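Local coordinates for protein protoporphyrinogen oxidase (Exiguobacterium sibiricum, PDB 3LOV) that probably oxidises coproporphyrinogen III to coproporphyrin III with molecular oxygen in heme b biosynthesis, using FAD as cofactor, at residues 4-9 / 29-34; 107-112 / 203-208; 312-317 / 359-364. One frame throughout, in Å; residues are numbered along the deposited sequence.

Contact 1. Residues 4-9 / 29-34; sequences SKRLVI and DLNITL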
loop_
_atom_site.group_PDB
_atom_site.type_symbol
_atom_site.label_atom_id
_atom_site.label_comp_id
_atom_site.label_asym_id
_atom_site.label_seq_id
_atom_site.Cartn_x
_atom_site.Cartn_y
_atom_site.Cartn_z
ATOM N N SER A 4 -11.983 -35.870 2.921
ATOM C CA SER A 4 -10.724 -36.287 2.291
ATOM C C SER A 4 -9.959 -35.121 1.610
ATOM O O SER A 4 -8.769 -35.240 1.332
ATOM C CB SER A 4 -10.980 -37.451 1.294
ATOM O OG SER A 4 -11.559 -37.017 0.072
ATOM N N LYS A 5 -10.632 -33.997 1.372
ATOM C CA LYS A 5 -10.089 -32.949 0.491
ATOM C C LYS A 5 -9.236 -31.960 1.258
ATOM O O LYS A 5 -9.424 -31.755 2.450
ATOM C CB LYS A 5 -11.202 -32.155 -0.195
ATOM C CG LYS A 5 -12.358 -32.960 -0.793
ATOM C CD LYS A 5 -12.138 -33.332 -2.218
ATOM C CE LYS A 5 -13.444 -33.847 -2.852
ATOM N NZ LYS A 5 -13.135 -34.830 -3.936
ATOM N N ARG A 6 -8.326 -31.323 0.544
ATOM C CA ARG A 6 -7.285 -30.504 1.170
ATOM C C ARG A 6 -7.121 -29.175 0.431
ATOM O O ARG A 6 -7.071 -29.120 -0.808
ATOM C CB ARG A 6 -5.970 -31.266 1.195
ATOM C CG ARG A 6 -6.091 -32.672 1.836
ATOM C CD ARG A 6 -4.752 -33.417 1.864
ATOM N NE ARG A 6 -3.786 -32.748 2.728
ATOM C CZ ARG A 6 -3.811 -32.802 4.060
ATOM N NH1 ARG A 6 -4.761 -33.513 4.732
ATOM N NH2 ARG A 6 -2.867 -32.146 4.736
ATOM N N LEU A 7 -7.068 -28.108 1.222
ATOM C CA LEU A 7 -6.743 -26.772 0.751
ATOM C C LEU A 7 -5.284 -26.498 1.089
ATOM O O LEU A 7 -4.873 -26.671 2.231
ATOM C CB LEU A 7 -7.636 -25.744 1.461
ATOM C CG LEU A 7 -7.273 -24.249 1.321
ATOM C CD1 LEU A 7 -7.342 -23.805 -0.123
ATOM C CD2 LEU A 7 -8.184 -23.356 2.203
ATOM N N VAL A 8 -4.490 -26.078 0.116
ATOM C CA VAL A 8 -3.146 -25.584 0.414
ATOM C C VAL A 8 -3.132 -24.094 0.064
ATOM O O VAL A 8 -3.464 -23.695 -1.074
ATOM C CB VAL A 8 -2.021 -26.305 -0.403
ATOM C CG1 VAL A 8 -0.666 -25.703 -0.085
ATOM C CG2 VAL A 8 -1.990 -27.823 -0.130
ATOM N N ILE A 9 -2.736 -23.297 1.033
ATOM C CA ILE A 9 -2.599 -21.836 0.884
ATOM C C ILE A 9 -1.119 -21.603 0.726
ATOM O O ILE A 9 -0.319 -22.178 1.502
ATOM C CB ILE A 9 -3.126 -21.118 2.141
ATOM C CG1 ILE A 9 -4.641 -21.243 2.201
ATOM C CG2 ILE A 9 -2.667 -19.613 2.205
ATOM C CD1 ILE A 9 -5.224 -21.050 3.615
ATOM N N ASP A 29 -14.710 -28.977 7.796
ATOM C CA ASP A 29 -14.314 -30.343 7.415
ATOM C C ASP A 29 -13.122 -30.391 6.452
ATOM O O ASP A 29 -12.681 -31.474 6.107
ATOM C CB ASP A 29 -15.487 -31.088 6.756
ATOM C CG ASP A 29 -16.671 -31.318 7.712
ATOM O OD1 ASP A 29 -16.454 -31.352 8.951
ATOM O OD2 ASP A 29 -17.818 -31.479 7.213
ATOM N N LEU A 30 -12.600 -29.238 6.040
ATOM C CA LEU A 30 -11.466 -29.182 5.111
ATOM C C LEU A 30 -10.109 -29.019 5.801
ATOM O O LEU A 30 -9.911 -28.145 6.654
ATOM C CB LEU A 30 -11.649 -28.017 4.140
ATOM C CG LEU A 30 -10.872 -28.060 2.825
ATOM C CD1 LEU A 30 -11.528 -29.068 1.909
ATOM C CD2 LEU A 30 -10.839 -26.651 2.204
ATOM N N ASN A 31 -9.165 -29.845 5.369
ATOM C CA ASN A 31 -7.780 -29.809 5.826
ATOM C C ASN A 31 -7.044 -28.610 5.220
ATOM O O ASN A 31 -7.189 -28.371 4.018
ATOM C CB ASN A 31 -7.083 -31.113 5.391
ATOM C CG ASN A 31 -7.834 -32.373 5.888
ATOM O OD1 ASN A 31 -7.671 -32.774 7.057
ATOM N ND2 ASN A 31 -8.713 -32.949 5.019
ATOM N N ILE A 32 -6.234 -27.907 6.029
ATOM C CA ILE A 32 -5.612 -26.618 5.596
ATOM C C ILE A 32 -4.140 -26.663 5.889
ATOM O O ILE A 32 -3.748 -26.891 7.028
ATOM C CB ILE A 32 -6.237 -25.396 6.301
ATOM C CG1 ILE A 32 -7.735 -25.311 5.961
ATOM C CG2 ILE A 32 -5.498 -24.097 5.876
ATOM C CD1 ILE A 32 -8.592 -24.565 6.964
ATOM N N THR A 33 -3.328 -26.538 4.840
ATOM C CA THR A 33 -1.883 -26.413 4.989
ATOM C C THR A 33 -1.436 -25.100 4.358
ATOM O O THR A 33 -1.955 -24.710 3.300
ATOM C CB THR A 33 -1.156 -27.600 4.340
ATOM O OG1 THR A 33 -1.620 -28.822 4.934
ATOM C CG2 THR A 33 0.383 -27.481 4.505
ATOM N N LEU A 34 -0.521 -24.408 5.029
ATOM C CA LEU A 34 0.032 -23.148 4.514
ATOM C C LEU A 34 1.533 -23.283 4.349
ATOM O O LEU A 34 2.260 -23.554 5.325
ATOM C CB LEU A 34 -0.283 -21.978 5.434
ATOM C CG LEU A 34 0.061 -20.579 4.904
ATOM C CD1 LEU A 34 -0.975 -19.530 5.367
ATOM C CD2 LEU A 34 1.495 -20.169 5.254
HETATM O O HOH W 1 -0.266 -31.054 4.760
HETATM O O HOH W 2 -4.035 -29.229 3.198
#

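Contact 2. Residues 107-112 / 203-208; sequences MGIPTD and EGMRLM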
loop_
_atom_site.group_PDB
_atom_site.type_symbol
_atom_site.label_atom_id
_atom_site.label_comp_id
_atom_site.label_asym_id
_atom_site.label_seq_id
_atom_site.Cartn_x
_atom_site.Cartn_y
_atom_site.Cartn_z
HETATM N N MSE A 107 -7.859 17.002 -0.918
HETATM C CA MSE A 107 -6.984 16.160 -1.761
HETATM C C MSE A 107 -6.197 17.008 -2.770
HETATM O O MSE A 107 -6.034 16.638 -3.927
HETATM C CB MSE A 107 -7.800 15.094 -2.486
HETATM C CG MSE A 107 -8.983 14.564 -1.684
HETATM SE SE MSE A 107 -8.615 12.944 -0.702
HETATM C CE MSE A 107 -6.717 13.187 -0.163
ATOM N N GLY A 108 -5.735 18.164 -2.315
ATOM C CA GLY A 108 -4.980 19.067 -3.138
ATOM C C GLY A 108 -5.791 19.930 -4.080
ATOM O O GLY A 108 -5.225 20.772 -4.768
ATOM N N ILE A 109 -7.106 19.711 -4.148
ATOM C CA ILE A 109 -7.976 20.509 -5.005
ATOM C C ILE A 109 -8.572 21.632 -4.156
ATOM O O ILE A 109 -9.237 21.351 -3.150
ATOM C CB ILE A 109 -9.137 19.688 -5.651
ATOM C CG1 ILE A 109 -8.577 18.607 -6.596
ATOM C CG2 ILE A 109 -10.069 20.657 -6.420
ATOM C CD1 ILE A 109 -9.584 17.634 -7.070
ATOM N N PRO A 110 -8.329 22.891 -4.553
ATOM C CA PRO A 110 -8.791 24.049 -3.801
ATOM C C PRO A 110 -10.305 24.129 -3.637
ATOM O O PRO A 110 -11.036 23.983 -4.602
ATOM C CB PRO A 110 -8.286 25.239 -4.648
ATOM C CG PRO A 110 -7.083 24.741 -5.288
ATOM C CD PRO A 110 -7.446 23.317 -5.661
ATOM N N THR A 111 -10.746 24.349 -2.411
ATOM C CA THR A 111 -12.157 24.624 -2.133
ATOM C C THR A 111 -12.338 26.021 -1.513
ATOM O O THR A 111 -13.458 26.551 -1.513
ATOM C CB THR A 111 -12.747 23.551 -1.225
ATOM O OG1 THR A 111 -12.025 23.543 -0.006
ATOM C CG2 THR A 111 -12.662 22.129 -1.897
ATOM N N ASP A 112 -11.250 26.619 -1.015
ATOM C CA ASP A 112 -11.255 28.014 -0.506
ATOM C C ASP A 112 -10.112 28.799 -1.146
ATOM O O ASP A 112 -8.946 28.739 -0.695
ATOM C CB ASP A 112 -11.141 27.987 1.010
ATOM C CG ASP A 112 -11.010 29.367 1.633
ATOM O OD1 ASP A 112 -10.548 30.332 0.980
ATOM O OD2 ASP A 112 -11.362 29.455 2.826
ATOM N N GLU A 203 -17.072 22.915 -7.300
ATOM C CA GLU A 203 -18.258 22.803 -6.422
ATOM C C GLU A 203 -18.503 21.362 -5.964
ATOM O O GLU A 203 -19.117 21.120 -4.921
ATOM C CB GLU A 203 -19.495 23.377 -7.102
ATOM C CG GLU A 203 -19.430 24.917 -7.361
ATOM C CD GLU A 203 -19.529 25.823 -6.128
ATOM O OE1 GLU A 203 -19.709 25.330 -4.998
ATOM O OE2 GLU A 203 -19.442 27.068 -6.306
ATOM N N GLY A 204 -17.997 20.402 -6.716
ATOM C CA GLY A 204 -18.041 19.017 -6.268
ATOM C C GLY A 204 -17.158 18.801 -5.054
ATOM O O GLY A 204 -17.578 18.179 -4.072
HETATM N N MSE A 205 -15.931 19.307 -5.107
HETATM C CA MSE A 205 -15.025 19.211 -3.944
HETATM C C MSE A 205 -15.533 20.019 -2.761
HETATM O O MSE A 205 -15.232 19.695 -1.608
HETATM C CB MSE A 205 -13.607 19.666 -4.285
HETATM C CG MSE A 205 -12.960 18.918 -5.424
HETATM SE SE MSE A 205 -13.065 16.984 -5.193
HETATM C CE MSE A 205 -12.016 16.825 -3.578
ATOM N N ARG A 206 -16.273 21.085 -3.037
ATOM C CA ARG A 206 -16.858 21.878 -1.967
ATOM C C ARG A 206 -17.964 21.139 -1.212
ATOM O O ARG A 206 -18.097 21.353 -0.017
ATOM C CB ARG A 206 -17.330 23.245 -2.473
ATOM C CG ARG A 206 -16.158 24.223 -2.654
ATOM C CD ARG A 206 -16.438 25.258 -3.698
ATOM N NE ARG A 206 -17.416 26.293 -3.329
ATOM C CZ ARG A 206 -17.127 27.380 -2.604
ATOM N NH1 ARG A 206 -15.911 27.556 -2.081
ATOM N NH2 ARG A 206 -18.067 28.298 -2.381
ATOM N N LEU A 207 -18.739 20.276 -1.882
ATOM C CA LEU A 207 -19.671 19.372 -1.179
ATOM C C LEU A 207 -18.940 18.485 -0.159
ATOM O O LEU A 207 -19.515 18.121 0.851
ATOM C CB LEU A 207 -20.387 18.437 -2.163
ATOM C CG LEU A 207 -21.381 19.002 -3.168
ATOM C CD1 LEU A 207 -22.018 17.845 -3.839
ATOM C CD2 LEU A 207 -22.421 19.914 -2.483
HETATM N N MSE A 208 -17.679 18.137 -0.450
HETATM C CA MSE A 208 -16.848 17.241 0.392
HETATM C C MSE A 208 -16.067 17.933 1.515
HETATM O O MSE A 208 -15.263 17.273 2.176
HETATM C CB MSE A 208 -15.815 16.486 -0.485
HETATM C CG MSE A 208 -16.399 15.544 -1.548
HETATM SE SE MSE A 208 -15.034 14.661 -2.712
HETATM C CE MSE A 208 -13.952 13.845 -1.223
#

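Contact 3. Residues 312-317 / 359-364; sequences TVTMIF and VLRAFV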
loop_
_atom_site.group_PDB
_atom_site.type_symbol
_atom_site.label_atom_id
_atom_site.label_comp_id
_atom_site.label_asym_id
_atom_site.label_seq_id
_atom_site.Cartn_x
_atom_site.Cartn_y
_atom_site.Cartn_z
ATOM N N THR A 312 12.780 1.312 3.324
ATOM C CA THR A 312 12.541 2.241 4.410
ATOM C C THR A 312 13.826 2.329 5.232
ATOM O O THR A 312 14.490 1.317 5.510
ATOM C CB THR A 312 11.320 1.851 5.276
ATOM O OG1 THR A 312 11.558 0.592 5.909
ATOM C CG2 THR A 312 10.030 1.781 4.416
ATOM N N VAL A 313 14.201 3.557 5.576
ATOM C CA VAL A 313 15.432 3.805 6.307
ATOM C C VAL A 313 15.013 4.648 7.513
ATOM O O VAL A 313 14.565 5.770 7.357
ATOM C CB VAL A 313 16.509 4.492 5.432
ATOM C CG1 VAL A 313 17.826 4.710 6.255
ATOM C CG2 VAL A 313 16.766 3.668 4.159
ATOM N N THR A 314 15.076 4.047 8.692
ATOM C CA THR A 314 14.591 4.665 9.906
ATOM C C THR A 314 15.800 5.060 10.715
ATOM O O THR A 314 16.692 4.257 10.900
ATOM C CB THR A 314 13.698 3.720 10.737
ATOM O OG1 THR A 314 12.434 3.534 10.068
ATOM C CG2 THR A 314 13.460 4.319 12.127
HETATM N N MSE A 315 15.837 6.319 11.150
HETATM C CA MSE A 315 16.944 6.842 11.974
HETATM C C MSE A 315 16.429 7.273 13.348
HETATM O O MSE A 315 15.524 8.107 13.430
HETATM C CB MSE A 315 17.571 8.042 11.285
HETATM C CG MSE A 315 18.400 7.669 10.092
HETATM SE SE MSE A 315 18.465 9.089 8.794
HETATM C CE MSE A 315 20.116 8.431 8.093
ATOM N N ILE A 316 17.007 6.672 14.392
ATOM C CA ILE A 316 16.651 6.924 15.777
ATOM C C ILE A 316 17.677 7.913 16.310
ATOM O O ILE A 316 18.861 7.650 16.290
ATOM C CB ILE A 316 16.691 5.635 16.646
ATOM C CG1 ILE A 316 15.499 4.710 16.324
ATOM C CG2 ILE A 316 16.687 6.013 18.158
ATOM C CD1 ILE A 316 15.684 3.250 16.744
ATOM N N PHE A 317 17.197 9.054 16.784
ATOM C CA PHE A 317 18.033 10.076 17.407
ATOM C C PHE A 317 17.642 10.261 18.845
ATOM O O PHE A 317 16.459 10.143 19.182
ATOM C CB PHE A 317 17.778 11.418 16.743
ATOM C CG PHE A 317 18.110 11.443 15.294
ATOM C CD1 PHE A 317 19.401 11.765 14.872
ATOM C CD2 PHE A 317 17.139 11.137 14.345
ATOM C CE1 PHE A 317 19.715 11.801 13.515
ATOM C CE2 PHE A 317 17.442 11.177 13.002
ATOM C CZ PHE A 317 18.731 11.499 12.577
ATOM N N VAL A 359 12.438 10.088 15.886
ATOM C CA VAL A 359 12.640 9.022 14.912
ATOM C C VAL A 359 12.121 9.440 13.556
ATOM O O VAL A 359 10.941 9.809 13.426
ATOM C CB VAL A 359 11.948 7.754 15.362
ATOM C CG1 VAL A 359 12.219 6.612 14.368
ATOM C CG2 VAL A 359 12.406 7.395 16.808
ATOM N N LEU A 360 13.010 9.369 12.561
ATOM C CA LEU A 360 12.676 9.708 11.182
ATOM C C LEU A 360 12.642 8.410 10.346
ATOM O O LEU A 360 13.520 7.563 10.457
ATOM C CB LEU A 360 13.659 10.748 10.596
ATOM C CG LEU A 360 13.788 12.151 11.257
ATOM C CD1 LEU A 360 14.820 13.038 10.528
ATOM C CD2 LEU A 360 12.448 12.891 11.311
ATOM N N ARG A 361 11.602 8.234 9.539
ATOM C CA ARG A 361 11.530 7.087 8.593
ATOM C C ARG A 361 11.445 7.639 7.169
ATOM O O ARG A 361 10.455 8.264 6.817
ATOM C CB ARG A 361 10.350 6.122 8.863
ATOM C CG ARG A 361 10.444 4.820 7.989
ATOM C CD ARG A 361 9.551 3.646 8.395
ATOM N NE ARG A 361 8.176 3.806 7.958
ATOM C CZ ARG A 361 7.352 2.808 7.597
ATOM N NH1 ARG A 361 7.731 1.530 7.622
ATOM N NH2 ARG A 361 6.131 3.098 7.197
ATOM N N ALA A 362 12.517 7.470 6.401
ATOM C CA ALA A 362 12.557 7.883 5.001
ATOM C C ALA A 362 12.231 6.690 4.088
ATOM O O ALA A 362 12.539 5.552 4.397
ATOM C CB ALA A 362 13.909 8.514 4.641
ATOM N N PHE A 363 11.549 6.975 2.983
ATOM C CA PHE A 363 11.280 5.995 1.937
ATOM C C PHE A 363 12.136 6.322 0.714
ATOM O O PHE A 363 12.368 7.510 0.396
ATOM C CB PHE A 363 9.811 6.042 1.532
ATOM C CG PHE A 363 8.871 5.567 2.605
ATOM C CD1 PHE A 363 8.583 6.360 3.697
ATOM C CD2 PHE A 363 8.244 4.338 2.498
ATOM C CE1 PHE A 363 7.694 5.925 4.681
ATOM C CE2 PHE A 363 7.345 3.893 3.496
ATOM C CZ PHE A 363 7.075 4.680 4.559
ATOM N N VAL A 364 12.605 5.274 0.039
ATOM C CA VAL A 364 13.414 5.392 -1.195
ATOM C C VAL A 364 12.868 4.395 -2.215
ATOM O O VAL A 364 12.613 3.238 -1.867
ATOM C CB VAL A 364 14.929 5.070 -0.948
ATOM C CG1 VAL A 364 15.680 4.958 -2.290
ATOM C CG2 VAL A 364 15.608 6.141 -0.058
#

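Contact 1. Residues 4-9 / 29-34
Leu-7 O is gripped by two hydrogen bonds. The amide of Thr-33 approaches nearly along the C=O axis (N to Leu-7 O 3.0 Å), and water 2 donates a bond of its own, although more acceptors surround that water than it has protons. Leu-7 N to Asn-31 O and Ile-9 N to Thr-33 O continue the parallel ladder, each 2.8 Å long. One step earlier, Lys-5 O takes its main bond from a side chain: Asn-31 ND2 reaches it at 2.9 Å with the acceptor in the amide plane, but from above the carbonyl plane, while the backbone N of Asn-31 adds a weak bond. ND2 also bonds to Ser-3 O, which fixes the amide's rotation.

Arg-6 crosses obliquely over this amide, its guanidinium face laid on Asn-31 CB (NH1 to CB 3.4 Å). Water 1, in the guanidinium plane, joins Arg-6 NH2 to Thr-33 OG1. Leu-30 CD2 presses on Leu-7 CB at 3.4 Å, tighter than usual. On the face of Leu-7, Ile-9, Ile-32 and Leu-34 the strands meet through apolar contacts: Ile-9 lies alongside Ile-32 (CD1 to CG2 3.8 Å), its own CG2 meeting Leu-34 CD1. Ala-20 and Ala-23 of helix 14-26 pack here. Strand, helix and parallel strand, leading toward FAD-binding Glu-36, form the beta-alpha-beta unit of a Rossmann-type dinucleotide fold.

Contact 2. Residues 107-112 / 203-208
A short beta-hairpin, strands 105-106 and 109-110, packs against the last turn of helix 201-207. Met-107 and Gly-108 both have positive phi (56° and 80°) and turn the chain in the manner of a type I' turn. The tight part centres on selenomethionine Met-205, whose chain bends at chi2 and again at chi3 and so curls against the hairpin. Its CG sits 3.5 Å from Ile-109 CG2, the branch anti to the backbone N, and the two side chains cross at about a right angle. Ile-109 CD1 reaches up to the selenium at 4.0 Å, whereas Thr-111 CG2 lies 3.6 Å from Met-205 CB and meets the helix backbone at Met-205 O. Phe-191 of helix 189-198 and Val-106 also touch Met-205 and help to enclose this apolar patch.

Packing loosens toward the turn, where selenomethionine Met-107, partly exposed, comes no nearer than 4.2 Å from its CG to Met-205 CE. The other flank is polar and partly exposed as well. There Arg-206 runs past Thr-111 (CG to CB 3.8 Å) and forms a salt bridge from NE to Glu-203 OE1, one turn back on the same helix, meeting that oxygen from above the carboxylate plane. With the guanidinium thus held at one edge, NH1 lies nearly along the C=O axis of Thr-111 and hydrogen-bonds its O, which is in the guanidinium plane; the bond is short, 2.7 Å, but bent at the hydrogen (135°).

Contact 3. Residues 312-317 / 359-364
Backbone bonds come first: strands 307-318 and 357-364 run antiparallel here, and four hydrogen bonds join them in two reciprocal pairs. Val-313 and Ala-362 exchange one pair, Met-315 and Leu-360 the other; the shortest, Met-315 N to Leu-360 O, measures 2.7 Å and lies nearly along the C=O axis. Between them, at the non-hydrogen-bonded pair of Thr-314 and Arg-361, the CA atoms approach to 4.1 Å.

Apolar contacts occupy both faces of the sheet. On the face of Thr-314 and Val-359, Thr-314 CG2, anti to the backbone N, presses on Val-359 CG1 at 3.4 Å, closer than usual van der Waals contact, and Ile-316 lies beside Val-359. Thr-312 CG2 leans against the Phe-363 ring (3.5 Å to CE2). On the other face the ring of Phe-317 crosses Leu-360 obliquely, CE2 to CD1 4.1 Å, while helix 377-392 covers Met-315 and Ala-362.

Polar side chains gather on the face of Thr-312, Thr-314 and Arg-361. Arg-361 leaves its strand extended, with CG anti to the backbone N (chi1 -171°), then bends at chi3; Thr-314 OG1 rests against its CG (3.2 Å) and CD. The guanidinium has Phe-363 CE2 above one face, 3.9 Å from its plane. Beyond the two strands, NH1 bonds to Gly-58 O, and Thr-312 OG1 to Arg-57 O. A buried cation held by carbonyl oxygen and lying against FAD-binding Asp-60 is consistent with a second-shell role, in which Arg-361 would help position the loop beside the flavin cofactor and electrostatically favour a charged Asp-60.

From the N terminus, contact 1 closes first: strand 6-10 passes through helix 14-26 and returns as strand 31-35, completing a crossover within the five-stranded parallel sheet. Contact 2 then closes a much longer, mostly helical excursion between hairpin residues 107-112 and helix residues 203-208. Contact 3 closes the last loop, from which strands 329-332 and 340-345 join the same seven-stranded mixed sheet. The three loops follow in series, with none nesting or crossing. Contacts 1 and 2 lie on opposite sides of the chain's centre, about 33 Å apart at their nearest atoms; contacts 2 and 3 are about 17 Å apart. Contacts 1 and 3 both lie near the FAD.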